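PDB 1K1E: deoxy-D-mannose-octulosonate 8-phosphate phosphatase, which catalyses the metal-dependent hydrolysis of 3-deoxy-D-manno-octulosonate 8-phosphate to 3-deoxy-D-manno-octulosonate and inorganic phosphate, a step in lipopolysaccharide biosynthesis. Local coordinates for residues G43-M46 and L47-A50; I155-Q159 and G160-V164; V110-P113 and A114-A117; E83-T86 and A87-L91; T13-G17 and V18-G22. All coordinates share one frame; numbering follows the deposited sequence.

Interaction 1 (G43-M46 and L47-A50); sequences GIKM and LMDA
Met48 lies along the flank of Ile44, one turn earlier in helix 38-49, and can be followed outward atom by atom. Its CB sits beside the carbonyl oxygens of Ile44 and Lys45. CG, turned back beside the backbone N and anti to the carbonyl carbon (chi1 -62°), comes close to one of them, with Met48 CG 3.2 Å from Ile44 O. Next, Met48 SD rests 4.1 Å from Ile44 CG2, two side chains running side by side in the same direction. The chain bends at chi3, and CE swings toward the end of Lys45, where the modelled approach is too short to be trusted.

The bent Lys45 chain carries its ammonium group to Leu72 O, which accepts a hydrogen bond from NZ. Along the backbone the helical pairing continues: Met48 N donates to Ile44 O at 3.1 Å in a nearly straight bond of 170°, and Asp49 N reaches Lys45 O at 2.9 Å. The last bond, from Ala50 N to Met46 O, is weak, as the chain leaves helical geometry at Ala50. A water sits there, donating to Met46 O at 2.9 Å and to Asp49 OD1 at 2.7 Å; Asp49 OD1 also bonds Ser174 OG. On other sides of the helix, Met46 packs on Leu156 and Leu47 on Val54.

Apolar chains thus join the helix to strand 53-58 and helix 147-158, while water and Ser174 serve Met46 O and Asp49 OD1 at its end. Lys45 binds substrate by similarity; such a role would probably require its amine to share or exchange the Leu72 carbonyl.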
loop_
_atom_site.group_PDB
_atom_site.type_symbol
_atom_site.label_atom_id
_atom_site.label_comp_id
_atom_site.label_asym_id
_atom_site.label_seq_id
_atom_site.Cartn_x
_atom_site.Cartn_y
_atom_site.Cartn_z
ATOM N N GLY A 43 3.935 -15.250 -13.384
ATOM C CA GLY A 43 4.293 -14.914 -14.752
ATOM C C GLY A 43 5.736 -15.354 -15.029
ATOM O O GLY A 43 6.074 -15.799 -16.163
ATOM N N ILE A 44 6.610 -15.155 -14.041
ATOM C CA ILE A 44 8.013 -15.513 -14.171
ATOM C C ILE A 44 8.103 -17.015 -14.385
ATOM O O ILE A 44 8.819 -17.466 -15.285
ATOM C CB ILE A 44 8.757 -15.068 -12.906
ATOM C CG1 ILE A 44 9.062 -13.564 -13.011
ATOM C CG2 ILE A 44 10.053 -15.808 -12.736
ATOM C CD1 ILE A 44 9.395 -12.938 -11.635
ATOM N N LYS A 45 7.355 -17.797 -13.600
ATOM C CA LYS A 45 7.429 -19.257 -13.776
ATOM C C LYS A 45 6.873 -19.653 -15.147
ATOM O O LYS A 45 7.348 -20.621 -15.751
ATOM C CB LYS A 45 6.610 -20.020 -12.719
ATOM C CG LYS A 45 6.952 -19.652 -11.279
ATOM C CD LYS A 45 8.462 -19.798 -11.033
ATOM C CE LYS A 45 8.969 -21.250 -11.217
ATOM N NZ LYS A 45 10.480 -21.312 -11.192
ATOM N N MET A 46 5.810 -18.951 -15.582
ATOM C CA MET A 46 5.204 -19.284 -16.867
ATOM C C MET A 46 6.221 -19.054 -17.946
ATOM O O MET A 46 6.333 -19.823 -18.884
ATOM C CB MET A 46 3.939 -18.441 -17.088
ATOM C CG MET A 46 2.818 -18.929 -16.251
ATOM S SD MET A 46 1.455 -17.800 -16.266
ATOM C CE MET A 46 0.050 -18.963 -15.658
ATOM N N LEU A 47 6.980 -17.972 -17.827
ATOM C CA LEU A 47 7.965 -17.739 -18.844
ATOM C C LEU A 47 9.001 -18.834 -18.932
ATOM O O LEU A 47 9.253 -19.362 -20.008
ATOM C CB LEU A 47 8.708 -16.399 -18.643
ATOM C CG LEU A 47 7.874 -15.102 -18.827
ATOM C CD1 LEU A 47 8.738 -13.855 -18.589
ATOM C CD2 LEU A 47 7.315 -15.024 -20.280
ATOM N N MET A 48 9.567 -19.165 -17.789
ATOM C CA MET A 48 10.611 -20.177 -17.758
ATOM C C MET A 48 10.085 -21.491 -18.316
ATOM O O MET A 48 10.780 -22.202 -19.062
ATOM C CB MET A 48 11.066 -20.270 -16.314
ATOM C CG MET A 48 11.658 -18.947 -15.797
ATOM S SD MET A 48 12.328 -18.927 -14.079
ATOM C CE MET A 48 11.573 -20.200 -13.484
ATOM N N ASP A 49 8.852 -21.819 -17.961
ATOM C CA ASP A 49 8.195 -23.047 -18.436
ATOM C C ASP A 49 8.020 -23.048 -19.976
ATOM O O ASP A 49 8.065 -24.113 -20.603
ATOM C CB ASP A 49 6.853 -23.206 -17.722
ATOM C CG ASP A 49 6.023 -24.401 -18.221
ATOM O OD1 ASP A 49 5.009 -24.210 -18.955
ATOM O OD2 ASP A 49 6.388 -25.547 -17.869
ATOM N N ALA A 50 7.858 -21.858 -20.558
ATOM C CA ALA A 50 7.649 -21.689 -21.980
ATOM C C ALA A 50 8.981 -21.426 -22.706
ATOM O O ALA A 50 8.981 -20.857 -23.814
ATOM C CB ALA A 50 6.683 -20.535 -22.226
HETATM O O HOH W 1 4.373 -21.754 -19.765
#

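Interaction 2 (I155-Q159 and G160-V164)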
loop_
_atom_site.group_PDB
_atom_site.type_symbol
_atom_site.label_atom_id
_atom_site.label_comp_id
_atom_site.label_asym_id
_atom_site.label_seq_id
_atom_site.Cartn_x
_atom_site.Cartn_y
_atom_site.Cartn_z
ATOM N N ILE A 155 3.801 -11.365 -23.881
ATOM C CA ILE A 155 4.801 -12.134 -24.623
ATOM C C ILE A 155 4.289 -13.556 -24.926
ATOM O O ILE A 155 4.370 -14.024 -26.054
ATOM C CB ILE A 155 6.144 -12.205 -23.828
ATOM C CG1 ILE A 155 6.695 -10.782 -23.655
ATOM C CG2 ILE A 155 7.145 -13.134 -24.587
ATOM C CD1 ILE A 155 7.933 -10.654 -22.749
ATOM N N LEU A 156 3.810 -14.254 -23.905
ATOM C CA LEU A 156 3.297 -15.604 -24.116
ATOM C C LEU A 156 2.134 -15.659 -25.093
ATOM O O LEU A 156 2.005 -16.607 -25.902
ATOM C CB LEU A 156 2.878 -16.240 -22.791
ATOM C CG LEU A 156 4.064 -16.535 -21.862
ATOM C CD1 LEU A 156 3.603 -16.840 -20.460
ATOM C CD2 LEU A 156 4.862 -17.713 -22.424
ATOM N N GLN A 157 1.261 -14.662 -25.034
ATOM C CA GLN A 157 0.174 -14.697 -25.979
ATOM C C GLN A 157 0.712 -14.528 -27.385
ATOM O O GLN A 157 0.238 -15.171 -28.294
ATOM C CB GLN A 157 -0.793 -13.587 -25.685
ATOM C CG GLN A 157 -1.893 -13.508 -26.701
ATOM C CD GLN A 157 -3.081 -12.964 -26.033
ATOM O OE1 GLN A 157 -3.703 -13.649 -25.188
ATOM N NE2 GLN A 157 -3.396 -11.706 -26.329
ATOM N N ALA A 158 1.690 -13.646 -27.563
ATOM C CA ALA A 158 2.281 -13.421 -28.884
ATOM C C ALA A 158 2.884 -14.706 -29.436
ATOM O O ALA A 158 2.828 -14.914 -30.644
ATOM C CB ALA A 158 3.342 -12.326 -28.829
ATOM N N GLN A 159 3.444 -15.559 -28.560
ATOM C CA GLN A 159 4.030 -16.844 -28.941
ATOM C C GLN A 159 3.006 -18.009 -29.049
ATOM O O GLN A 159 3.387 -19.172 -29.237
ATOM C CB GLN A 159 5.158 -17.174 -27.943
ATOM C CG GLN A 159 6.249 -16.042 -28.036
ATOM C CD GLN A 159 7.549 -16.348 -27.350
ATOM O OE1 GLN A 159 7.784 -17.455 -26.973
ATOM N NE2 GLN A 159 8.405 -15.331 -27.173
ATOM N N GLY A 160 1.728 -17.694 -28.897
ATOM C CA GLY A 160 0.647 -18.691 -28.982
ATOM C C GLY A 160 0.581 -19.649 -27.799
ATOM O O GLY A 160 0.076 -20.794 -27.891
ATOM N N LYS A 161 1.136 -19.196 -26.675
ATOM C CA LYS A 161 1.189 -19.984 -25.434
ATOM C C LYS A 161 0.288 -19.409 -24.360
ATOM O O LYS A 161 0.479 -19.699 -23.165
ATOM C CB LYS A 161 2.617 -20.019 -24.900
ATOM C CG LYS A 161 3.635 -20.492 -25.948
ATOM C CD LYS A 161 5.069 -20.419 -25.369
ATOM C CE LYS A 161 6.083 -21.290 -26.191
ATOM N NZ LYS A 161 7.568 -21.187 -25.872
ATOM N N SER A 162 -0.703 -18.640 -24.768
ATOM C CA SER A 162 -1.592 -18.033 -23.771
ATOM C C SER A 162 -2.371 -19.119 -22.996
ATOM O O SER A 162 -2.773 -18.899 -21.852
ATOM C CB SER A 162 -2.606 -17.071 -24.435
ATOM O OG SER A 162 -3.742 -17.757 -24.944
ATOM N N SER A 163 -2.564 -20.295 -23.591
ATOM C CA SER A 163 -3.321 -21.322 -22.871
ATOM C C SER A 163 -2.817 -21.705 -21.465
ATOM O O SER A 163 -3.628 -22.166 -20.662
ATOM C CB SER A 163 -3.501 -22.605 -23.746
ATOM O OG SER A 163 -2.305 -23.361 -23.807
ATOM N N VAL A 164 -1.537 -21.483 -21.148
ATOM C CA VAL A 164 -1.007 -21.795 -19.815
ATOM C C VAL A 164 -1.644 -20.854 -18.773
ATOM O O VAL A 164 -1.797 -21.195 -17.591
ATOM C CB VAL A 164 0.567 -21.643 -19.800
ATOM C CG1 VAL A 164 0.968 -20.145 -19.838
ATOM C CG2 VAL A 164 1.166 -22.325 -18.579
HETATM O O HOH W 2 -1.709 -17.379 -27.396
HETATM O O HOH W 3 9.839 -19.547 -25.950
#
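Lys161 N donates to Leu156 O at 2.8 Å, and Gly160 N to Gln157 O at 3.0 Å, the two bonds of a Schellman motif that closes helix 147-158. In the second of them Gly160 N sits well above the plane of the Gln157 carbonyl. Gly160 makes the turn with a positive phi of 72°.

Two waters extend the polar network. One donates to Gln157 O and accepts from Ser162 N; another donates to Gln159 OE1 at 3.1 Å and accepts a weak bond from Lys161 NZ. The main anchors of these side chains lie elsewhere: Lys161 NZ bonds Ala50 O, Gln159 NE2 bonds Ile8 O and Leu5 O, and Ser162 OG bonds Asp166 OD1.

Further out, the extended Lys161 chain crosses Leu156 at about a right angle, with Leu156 CD2 4.0 Å from Lys161 CD; that methylene also passes Gln159 CB. Leu156 CD1 reaches Val164 CG1 at 4.3 Å, bringing the start of helix 163-166 against the same leucine. Gln157 OE1 merely brushes Ser162 CB, at 3.7 Å.

The cap therefore satisfies carbonyls of the last helical turn with backbone N-H groups and water, while the lysine lays its aliphatic stem over leucine and spends its charge on Ala50 O, just past the end of helix 38-49.

Interaction 3 (V110-P113 and A114-A117). With HG (mercury (II) ion), chain N.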
loop_
_atom_site.group_PDB
_atom_site.type_symbol
_atom_site.label_atom_id
_atom_site.label_comp_id
_atom_site.label_asym_id
_atom_site.label_seq_id
_atom_site.Cartn_x
_atom_site.Cartn_y
_atom_site.Cartn_z
ATOM N N VAL A 110 17.768 5.107 -14.488
ATOM C CA VAL A 110 18.819 4.085 -14.452
ATOM C C VAL A 110 18.562 3.036 -15.521
ATOM O O VAL A 110 19.499 2.426 -15.979
ATOM C CB VAL A 110 18.876 3.319 -13.055
ATOM C CG1 VAL A 110 20.265 2.616 -12.852
ATOM C CG2 VAL A 110 18.621 4.297 -11.879
ATOM N N ASP A 111 17.308 2.802 -15.908
ATOM C CA ASP A 111 17.051 1.759 -16.897
ATOM C C ASP A 111 17.153 2.224 -18.353
ATOM O O ASP A 111 17.092 1.398 -19.272
ATOM C CB ASP A 111 15.660 1.185 -16.654
ATOM C CG ASP A 111 15.474 0.755 -15.241
ATOM O OD1 ASP A 111 16.267 -0.095 -14.817
ATOM O OD2 ASP A 111 14.578 1.261 -14.534
ATOM N N LEU A 112 17.281 3.535 -18.562
ATOM C CA LEU A 112 17.364 4.030 -19.925
ATOM C C LEU A 112 18.458 3.288 -20.763
ATOM O O LEU A 112 18.199 2.931 -21.922
ATOM C CB LEU A 112 17.597 5.555 -19.906
ATOM C CG LEU A 112 16.311 6.281 -19.442
ATOM C CD1 LEU A 112 16.631 7.812 -19.354
ATOM C CD2 LEU A 112 15.174 6.059 -20.415
ATOM N N PRO A 113 19.665 3.069 -20.208
ATOM C CA PRO A 113 20.686 2.372 -21.006
ATOM C C PRO A 113 20.284 0.897 -21.210
ATOM O O PRO A 113 20.663 0.291 -22.209
ATOM C CB PRO A 113 21.966 2.489 -20.162
ATOM C CG PRO A 113 21.703 3.676 -19.259
ATOM C CD PRO A 113 20.209 3.541 -18.928
ATOM N N ALA A 114 19.501 0.356 -20.280
ATOM C CA ALA A 114 19.007 -1.005 -20.366
ATOM C C ALA A 114 17.994 -1.203 -21.482
ATOM O O ALA A 114 18.019 -2.230 -22.191
ATOM C CB ALA A 114 18.404 -1.464 -19.006
ATOM N N PHE A 115 17.122 -0.213 -21.667
ATOM C CA PHE A 115 16.143 -0.287 -22.734
ATOM C C PHE A 115 16.888 -0.314 -24.061
ATOM O O PHE A 115 16.534 -1.063 -24.940
ATOM C CB PHE A 115 15.226 0.963 -22.747
ATOM C CG PHE A 115 14.430 1.160 -21.479
ATOM C CD1 PHE A 115 14.094 2.455 -21.032
ATOM C CD2 PHE A 115 13.963 0.079 -20.753
ATOM C CE1 PHE A 115 13.307 2.663 -19.881
ATOM C CE2 PHE A 115 13.178 0.282 -19.613
ATOM C CZ PHE A 115 12.851 1.580 -19.175
ATOM N N ALA A 116 17.914 0.547 -24.164
ATOM C CA ALA A 116 18.708 0.709 -25.383
ATOM C C ALA A 116 19.502 -0.551 -25.727
ATOM O O ALA A 116 19.650 -0.904 -26.880
ATOM C CB ALA A 116 19.647 1.891 -25.234
ATOM N N ALA A 117 19.987 -1.236 -24.715
ATOM C CA ALA A 117 20.763 -2.441 -24.954
ATOM C C ALA A 117 19.855 -3.613 -25.340
ATOM O O ALA A 117 20.296 -4.490 -26.134
ATOM C CB ALA A 117 21.524 -2.763 -23.776
HETATM HG HG HG N . 18.696 -4.964 -21.544
#
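The Phe115 ring lies under the carbonyl of Asp111, whose oxygen stands 3.4 Å above the ring plane and toward its rim. Asp111 CB covers the ring in a CH-pi contact, 4.2 Å from the Phe115 centroid and 27° off the normal. Leu112 comes to the CD1-CE1 side of the ring, with Leu112 CD2 3.8 Å from Phe115 CD1.

Asp111 O also accepts from Phe115 N at 2.9 Å, nearly along the C=O axis, and receives a weaker bond from Ala114 N. Helical bonds from Ala116 N to Leu112 O and from Ala117 N to Pro113 O continue the turn. Ala114 O points out to the mercury ion at 2.9 Å, a site completed by Cys88 and Cys118.

A second shell fixes Asp111. Its CG is anti to its own carbonyl carbon (chi1 -52°), which leads the carboxylate off toward the active site: OD1 meets Lys84 and Tyr104 OH, while OD2 accepts from the backbone N of Asp107 and Asp108.

This short helix connects strands 102-106 and 120-123 in a beta-alpha-beta unit. Pro113 and Ala117 pack on helix 84-95, Phe115 on Val135, and Leu112 on Phe165 of a third subunit.

Interaction 4 (E83-T86 and A87-L91); sequences EKET and ACFDL. With HG (mercury (II) ion), chain N; SO4 (sulfate ion), chain O.
The first turns of helix 84-95 open with a capped N-terminus beside the HAD phosphatase active site and carry one ligand of a mercury site on the helix flank. Across these turns Cys88 N donates to Lys84 O at 2.9 Å, and Asp90 N to Thr86 O at 3.0 Å. Glu83 is the N-cap: its OE2 takes Thr86 N at 2.7 Å through the syn lone pair and satisfies an N-H that has no earlier helical carbonyl. The negative group also stands at the positive end of the helix dipole, a placement that would probably stabilise the carboxylate and the helix start alike.

Lys84 leaves the turn in an extended chain that leads its amine into the active site, where NZ donates to sulfate O1 at 2.7 Å and more weakly to O4. The same amine forms a salt bridge with Asp14. It is a substrate-binding residue by similarity, and the sulfate, probably from the crystallisation liquor, is consistent with a place for the substrate phosphate.

Ala87 and Leu91 face the central sheet through Leu57. Glu85, Cys88 and Phe89 all border helix 112-117, and Glu85 also packs on Leu172 of a third subunit. Glu85 and Phe89 cross with the carboxylate and ring planes 75° apart. Glu85 CG rests 3.6 Å from Phe89 CE2, and Glu85 OE2 lies at the ring edge, in its plane, 3.8 Å from the same carbon. Cys88 holds SG beside its backbone N (chi1 -66°), and from there Cys88 SG binds the mercury ion at 2.4 Å.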
loop_
_atom_site.group_PDB
_atom_site.type_symbol
_atom_site.label_atom_id
_atom_site.label_comp_id
_atom_site.label_asym_id
_atom_site.label_seq_id
_atom_site.Cartn_x
_atom_site.Cartn_y
_atom_site.Cartn_z
ATOM N N GLU A 83 25.404 0.312 -13.296
ATOM C CA GLU A 83 25.585 0.585 -14.715
ATOM C C GLU A 83 24.967 -0.592 -15.431
ATOM O O GLU A 83 25.623 -1.617 -15.722
ATOM C CB GLU A 83 27.071 0.722 -15.028
ATOM C CG GLU A 83 27.359 1.046 -16.457
ATOM C CD GLU A 83 27.333 -0.175 -17.349
ATOM O OE1 GLU A 83 28.181 -1.068 -17.130
ATOM O OE2 GLU A 83 26.469 -0.244 -18.268
ATOM N N LYS A 84 23.697 -0.406 -15.774
ATOM C CA LYS A 84 22.928 -1.478 -16.366
ATOM C C LYS A 84 23.156 -1.875 -17.807
ATOM O O LYS A 84 22.878 -3.016 -18.151
ATOM C CB LYS A 84 21.427 -1.202 -16.130
ATOM C CG LYS A 84 21.120 -1.180 -14.635
ATOM C CD LYS A 84 19.609 -1.070 -14.367
ATOM C CE LYS A 84 19.330 -1.016 -12.831
ATOM N NZ LYS A 84 17.860 -1.230 -12.639
ATOM N N GLU A 85 23.687 -0.992 -18.646
ATOM C CA GLU A 85 23.880 -1.410 -20.027
ATOM C C GLU A 85 24.863 -2.589 -20.185
ATOM O O GLU A 85 24.620 -3.480 -20.975
ATOM C CB GLU A 85 24.394 -0.253 -20.892
ATOM C CG GLU A 85 24.675 -0.718 -22.343
ATOM C CD GLU A 85 25.420 0.345 -23.161
ATOM O OE1 GLU A 85 25.263 1.545 -22.821
ATOM O OE2 GLU A 85 26.140 -0.015 -24.132
ATOM N N THR A 86 25.991 -2.606 -19.479
ATOM C CA THR A 86 26.840 -3.750 -19.689
ATOM C C THR A 86 26.268 -4.989 -18.963
ATOM O O THR A 86 26.495 -6.107 -19.421
ATOM C CB THR A 86 28.275 -3.482 -19.234
ATOM O OG1 THR A 86 28.265 -3.144 -17.872
ATOM C CG2 THR A 86 28.861 -2.309 -20.049
ATOM N N ALA A 87 25.508 -4.786 -17.878
ATOM C CA ALA A 87 24.900 -5.886 -17.143
ATOM C C ALA A 87 23.982 -6.576 -18.126
ATOM O O ALA A 87 23.890 -7.809 -18.117
ATOM C CB ALA A 87 24.063 -5.419 -15.912
ATOM N N CYS A 88 23.291 -5.811 -18.980
ATOM C CA CYS A 88 22.409 -6.456 -19.949
ATOM C C CYS A 88 23.173 -7.411 -20.823
ATOM O O CYS A 88 22.768 -8.559 -20.988
ATOM C CB CYS A 88 21.682 -5.503 -20.948
ATOM S SG CYS A 88 20.478 -4.436 -20.041
ATOM N N PHE A 89 24.253 -6.949 -21.437
ATOM C CA PHE A 89 24.935 -7.883 -22.334
ATOM C C PHE A 89 25.515 -9.108 -21.653
ATOM O O PHE A 89 25.557 -10.212 -22.255
ATOM C CB PHE A 89 25.968 -7.099 -23.101
ATOM C CG PHE A 89 25.347 -5.991 -23.925
ATOM C CD1 PHE A 89 24.507 -6.300 -24.987
ATOM C CD2 PHE A 89 25.623 -4.654 -23.657
ATOM C CE1 PHE A 89 23.955 -5.284 -25.785
ATOM C CE2 PHE A 89 25.072 -3.642 -24.450
ATOM C CZ PHE A 89 24.249 -3.957 -25.511
ATOM N N ASP A 90 25.944 -8.906 -20.407
ATOM C CA ASP A 90 26.519 -9.998 -19.621
ATOM C C ASP A 90 25.453 -11.024 -19.359
ATOM O O ASP A 90 25.716 -12.221 -19.464
ATOM C CB ASP A 90 27.082 -9.480 -18.313
ATOM C CG ASP A 90 28.364 -8.691 -18.484
ATOM O OD1 ASP A 90 28.782 -7.989 -17.490
ATOM O OD2 ASP A 90 28.930 -8.794 -19.597
ATOM N N LEU A 91 24.241 -10.559 -19.018
ATOM C CA LEU A 91 23.153 -11.511 -18.733
ATOM C C LEU A 91 22.730 -12.200 -20.019
ATOM O O LEU A 91 22.372 -13.389 -20.041
ATOM C CB LEU A 91 21.967 -10.763 -18.083
ATOM C CG LEU A 91 22.207 -10.325 -16.639
ATOM C CD1 LEU A 91 21.036 -9.364 -16.187
ATOM C CD2 LEU A 91 22.260 -11.611 -15.689
HETATM HG HG HG N . 18.696 -4.964 -21.544
HETATM S S SO4 O . 18.329 0.474 -9.629
HETATM O O1 SO4 O . 17.979 0.862 -10.998
HETATM O O2 SO4 O . 17.390 1.194 -8.720
HETATM O O3 SO4 O . 19.694 0.857 -9.307
HETATM O O4 SO4 O . 18.175 -1.003 -9.596
#

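Interaction 5 (T13-G17 and V18-G22). With CO (cobalt (II) ion), chain M.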
loop_
_atom_site.group_PDB
_atom_site.type_symbol
_atom_site.label_atom_id
_atom_site.label_comp_id
_atom_site.label_asym_id
_atom_site.label_seq_id
_atom_site.Cartn_x
_atom_site.Cartn_y
_atom_site.Cartn_z
ATOM N N THR A 13 14.520 -8.178 -15.847
ATOM C CA THR A 13 13.692 -7.255 -15.124
ATOM C C THR A 13 14.427 -6.487 -14.016
ATOM O O THR A 13 15.214 -7.038 -13.223
ATOM C CB THR A 13 12.438 -7.978 -14.503
ATOM O OG1 THR A 13 11.621 -6.997 -13.850
ATOM C CG2 THR A 13 12.820 -8.940 -13.443
ATOM N N ASP A 14 14.201 -5.177 -14.014
ATOM C CA ASP A 14 14.695 -4.325 -12.950
ATOM C C ASP A 14 13.882 -4.778 -11.724
ATOM O O ASP A 14 12.867 -5.481 -11.825
ATOM C CB ASP A 14 14.355 -2.841 -13.254
ATOM C CG ASP A 14 14.533 -1.950 -12.057
ATOM O OD1 ASP A 14 15.518 -2.132 -11.320
ATOM O OD2 ASP A 14 13.700 -1.055 -11.872
ATOM N N VAL A 15 14.347 -4.419 -10.527
ATOM C CA VAL A 15 13.603 -4.794 -9.336
ATOM C C VAL A 15 12.739 -3.695 -8.702
ATOM O O VAL A 15 11.516 -3.775 -8.699
ATOM C CB VAL A 15 14.578 -5.340 -8.200
ATOM C CG1 VAL A 15 13.826 -5.569 -6.896
ATOM C CG2 VAL A 15 15.202 -6.656 -8.699
ATOM N N ASP A 16 13.376 -2.668 -8.168
ATOM C CA ASP A 16 12.571 -1.659 -7.449
ATOM C C ASP A 16 11.762 -0.827 -8.369
ATOM O O ASP A 16 12.310 -0.220 -9.255
ATOM C CB ASP A 16 13.487 -0.790 -6.599
ATOM C CG ASP A 16 14.230 -1.621 -5.563
ATOM O OD1 ASP A 16 13.528 -2.232 -4.719
ATOM O OD2 ASP A 16 15.476 -1.711 -5.639
ATOM N N GLY A 17 10.446 -0.795 -8.173
ATOM C CA GLY A 17 9.637 0.046 -9.049
ATOM C C GLY A 17 9.014 -0.758 -10.170
ATOM O O GLY A 17 8.096 -0.267 -10.855
ATOM N N VAL A 18 9.514 -2.005 -10.345
ATOM C CA VAL A 18 8.990 -2.895 -11.360
ATOM C C VAL A 18 8.426 -4.117 -10.656
ATOM O O VAL A 18 7.231 -4.333 -10.692
ATOM C CB VAL A 18 10.068 -3.275 -12.378
ATOM C CG1 VAL A 18 9.559 -4.319 -13.345
ATOM C CG2 VAL A 18 10.419 -2.009 -13.192
ATOM N N LEU A 19 9.270 -4.876 -9.965
ATOM C CA LEU A 19 8.750 -6.040 -9.223
ATOM C C LEU A 19 8.181 -5.596 -7.867
ATOM O O LEU A 19 7.553 -6.387 -7.177
ATOM C CB LEU A 19 9.859 -7.051 -8.979
ATOM C CG LEU A 19 10.419 -7.644 -10.289
ATOM C CD1 LEU A 19 11.492 -8.718 -9.826
ATOM C CD2 LEU A 19 9.254 -8.357 -11.067
ATOM N N THR A 20 8.431 -4.351 -7.490
ATOM C CA THR A 20 7.936 -3.719 -6.266
ATOM C C THR A 20 7.242 -2.389 -6.675
ATOM O O THR A 20 7.366 -1.943 -7.834
ATOM C CB THR A 20 9.057 -3.351 -5.285
ATOM O OG1 THR A 20 9.706 -2.168 -5.740
ATOM C CG2 THR A 20 10.073 -4.517 -5.115
ATOM N N ASP A 21 6.531 -1.746 -5.740
ATOM C CA ASP A 21 5.885 -0.518 -6.081
ATOM C C ASP A 21 6.874 0.648 -5.884
ATOM O O ASP A 21 6.476 1.816 -5.920
ATOM C CB ASP A 21 4.650 -0.306 -5.210
ATOM C CG ASP A 21 4.980 -0.179 -3.733
ATOM O OD1 ASP A 21 6.154 -0.304 -3.327
ATOM O OD2 ASP A 21 4.044 0.054 -2.959
ATOM N N GLY A 22 8.141 0.321 -5.679
ATOM C CA GLY A 22 9.138 1.381 -5.500
ATOM C C GLY A 22 9.475 1.755 -4.071
ATOM O O GLY A 22 10.419 2.508 -3.840
HETATM CO CO CO M . 13.680 0.627 -10.702
HETATM O O HOH W 4 15.196 -0.353 -9.477
HETATM O O HOH W 5 11.272 -0.949 -4.125
HETATM O O HOH W 6 13.358 2.254 -9.427
HETATM O O HOH W 7 15.244 1.498 -11.855
#
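Val18 lays its two methyls over the end of strand 10-14: CG1 is 3.4 Å from Thr13 OG1, and CG2 is 3.7 Å from Asp14 OD2. With Asp14 and Asp16 it fits the DxDx(T/V) motif of the HAD superfamily, at the C-terminal end of a central strand in the parallel sheet. Asp14, its CG anti to the backbone N (chi1 166°), sends OD2 to the cobalt ion at 2.0 Å. The ion is also bound by the backbone Asp16 O at 2.2 Å, by three waters and by Asp107. One metal-bound water lies 2.6 Å from Asp14 OD1, the oxygen turned to Lys84, and probably donates to it.

After Asp14 the loop curls round Val15 O. This oxygen accepts from Leu19 N at 2.8 Å in the carbonyl plane and from Val18 N well above that plane, two directions that let it take both donors; Thr20 N adds a weak bond. Thr13 OG1 donates to Asp14 O, while its methyl meets Leu19 CD1.

Asp16 and Thr20 run side by side, joined by a water that donates to Asp16 OD1 and accepts from Thr20 OG1; Lys34 also pairs with Asp16 OD1. Gly17 takes a positive phi of 98° as the loop turns. Thr20 OG1 finishes the loop, accepting from Gly17 N at 2.9 Å and, as an ST turn, from Gly22 N at 2.9 Å.

Interactions 3, 4 and 5 meet round the active site: Lys84 of interaction 4 bridges Asp14 of interaction 5 and Asp111 of interaction 3, and the mercury ion is shared by interactions 3 and 4, whose helices pack together. Interactions 3 and 5 are largely buried, while 1, 2 and 4 are only partly so. Interactions 1 and 2 form a second pair, touching where two helices end side by side, well apart from the active-site group. There the chemistry is helix ending and apolar packing. Interaction 5 is metal coordination and loop hydrogen bonding, interaction 4 capping and charge, and interaction 3 mostly ring packing with one charged side chain turned to the active site.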